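Local coordinates for protein periplasmic beta-glucosidase (Pseudomonas aeruginosa, PDB 6R5R) that probably hydrolyses terminal, non-reducing beta-D-glucosyl residues, releasing beta-D-glucose, as a periplasmic glycoside hydrolase of family 3, at residues V27-D32 and F51-R56. The protein carries 1 engineered substitution. Residues are numbered along the deposited sequence; the frame is centred on the assembly and turned at random.
With BGC (beta-D-glucopyranose), chain D.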
# COMPACT_ATOMS: atom_id res chain seq x y z
N VAL B 27 -21.61 -26.37 -10.08
CA VAL B 27 -21.63 -25.80 -11.45
C VAL B 27 -22.81 -24.86 -11.64
O VAL B 27 -23.80 -24.88 -10.86
CB VAL B 27 -21.62 -26.90 -12.52
CG1 VAL B 27 -20.28 -27.58 -12.54
CG2 VAL B 27 -22.71 -27.90 -12.28
N SER B 28 -22.72 -24.10 -12.72
CA SER B 28 -23.80 -23.18 -13.15
C SER B 28 -24.17 -23.51 -14.60
O SER B 28 -23.27 -23.94 -15.35
CB SER B 28 -23.41 -21.77 -13.04
OG SER B 28 -22.30 -21.47 -13.86
N VAL B 29 -25.42 -23.31 -14.97
CA VAL B 29 -25.80 -23.37 -16.40
C VAL B 29 -25.10 -22.24 -17.14
O VAL B 29 -25.15 -21.07 -16.69
CB VAL B 29 -27.32 -23.26 -16.58
CG1 VAL B 29 -27.66 -23.18 -18.07
CG2 VAL B 29 -28.05 -24.38 -15.87
N GLY B 30 -24.46 -22.54 -18.25
CA GLY B 30 -23.79 -21.48 -19.02
C GLY B 30 -23.03 -22.06 -20.18
O GLY B 30 -23.26 -23.22 -20.52
N ALA B 31 -22.13 -21.28 -20.75
CA ALA B 31 -21.32 -21.66 -21.93
C ALA B 31 -20.61 -22.97 -21.65
O ALA B 31 -20.70 -23.90 -22.49
CB ALA B 31 -20.31 -20.58 -22.22
N ASP B 32 -20.00 -23.06 -20.48
CA ASP B 32 -19.16 -24.22 -20.08
C ASP B 32 -20.06 -25.40 -19.72
O ASP B 32 -19.54 -26.52 -19.74
CB ASP B 32 -18.26 -23.89 -18.89
CG ASP B 32 -17.33 -22.69 -19.09
OD1 ASP B 32 -16.79 -22.55 -20.19
OD2 ASP B 32 -17.13 -21.92 -18.11
N PHE B 51 -25.10 -23.30 -8.71
CA PHE B 51 -25.22 -21.86 -8.42
C PHE B 51 -25.78 -21.13 -9.63
O PHE B 51 -25.67 -21.62 -10.79
CB PHE B 51 -23.89 -21.28 -7.91
CG PHE B 51 -22.78 -21.19 -8.93
CD1 PHE B 51 -22.06 -22.32 -9.27
CD2 PHE B 51 -22.44 -20.00 -9.53
CE1 PHE B 51 -21.02 -22.26 -10.17
CE2 PHE B 51 -21.42 -19.95 -10.48
CZ PHE B 51 -20.73 -21.09 -10.80
N ASN B 52 -26.40 -19.96 -9.37
CA ASN B 52 -26.94 -19.03 -10.40
C ASN B 52 -28.21 -19.56 -11.09
O ASN B 52 -28.64 -18.87 -12.04
CB ASN B 52 -25.89 -18.67 -11.43
CG ASN B 52 -24.86 -17.69 -10.93
OD1 ASN B 52 -25.03 -17.13 -9.86
ND2 ASN B 52 -23.80 -17.53 -11.70
N THR B 53 -28.88 -20.57 -10.56
CA THR B 53 -30.27 -20.94 -10.98
C THR B 53 -31.20 -20.48 -9.86
O THR B 53 -30.97 -20.94 -8.74
CB THR B 53 -30.40 -22.43 -11.29
OG1 THR B 53 -29.68 -22.67 -12.50
CG2 THR B 53 -31.84 -22.84 -11.50
N VAL B 54 -32.13 -19.57 -10.15
CA VAL B 54 -32.69 -18.75 -9.04
C VAL B 54 -34.21 -18.64 -9.08
O VAL B 54 -34.73 -17.76 -8.37
CB VAL B 54 -32.04 -17.35 -9.06
CG1 VAL B 54 -30.52 -17.48 -8.93
CG2 VAL B 54 -32.38 -16.59 -10.32
N THR B 55 -34.91 -19.44 -9.88
CA THR B 55 -36.40 -19.43 -9.79
C THR B 55 -36.90 -20.82 -9.40
O THR B 55 -36.24 -21.87 -9.72
CB THR B 55 -37.04 -18.99 -11.09
OG1 THR B 55 -36.94 -20.06 -12.02
CG2 THR B 55 -36.42 -17.74 -11.68
N ARG B 56 -38.08 -20.86 -8.82
CA ARG B 56 -38.61 -22.13 -8.28
C ARG B 56 -38.76 -23.16 -9.40
O ARG B 56 -38.35 -24.32 -9.22
CB ARG B 56 -39.94 -21.97 -7.55
CG ARG B 56 -40.57 -23.34 -7.29
CD ARG B 56 -42.02 -23.23 -6.92
NE ARG B 56 -42.07 -22.89 -5.52
CZ ARG B 56 -43.16 -23.00 -4.77
NH1 ARG B 56 -44.30 -23.40 -5.30
NH2 ARG B 56 -43.08 -22.69 -3.49
C2 BGC D . -20.13 -15.60 -10.16
C3 BGC D . -20.66 -15.32 -11.55
C4 BGC D . -20.05 -14.01 -12.04
C5 BGC D . -18.52 -14.03 -11.96
C6 BGC D . -17.95 -12.68 -12.36
C1 BGC D . -18.61 -15.58 -10.25
O2 BGC D . -20.62 -16.90 -9.79
O3 BGC D . -22.09 -15.22 -11.40
O4 BGC D . -20.43 -13.86 -13.41
O5 BGC D . -18.11 -14.31 -10.60
O6 BGC D . -16.56 -12.80 -12.09
O HOH W 1 -27.09 -21.98 -13.08
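S28 packs against one face of the F51 ring, its CB 3.6 Å from the ring centroid and only 14° off the normal, a CH-pi contact squarely over the face. With F51 CG set between its own backbone N and carbonyl carbon (chi1 70°), the ring turns toward segment 27-32 and lies over S28. S28 OG lies near the CZ end of the ring, and S28 CB is also 3.2 Å from F51 O. The backbones join just before this, where F51 N donates to V27 O over 3.0 Å. This is where the parallel strands 25-27 and 49-51 of the family 3 N-terminal, TIM-barrel-like domain run out into loops. Beyond it a water bridges the two segments: it accepts from V29 N, donates to F51 O (2.7 Å) and also pairs with T53 OG1. V29 CG2 touches that same hydroxyl more loosely, at 4.1 Å. N289 OD1 accepts from S28 N, and its side chain also touches that of F51. The ligand side belongs to F51 and N52. N52 ND2 donates to O3 of the bound glucose (2.9 Å, 154° at the hydrogen), while F51 CE2 approaches the sugar's O2 at 3.2 Å; E487 also hydrogen-bonds this glucose. S28 thus probably acts as second shell, its methylene supporting one face of a pocket ring, while the strand bond and the three-way water probably help to hold the backbone from which F51 and N52 reach the sugar.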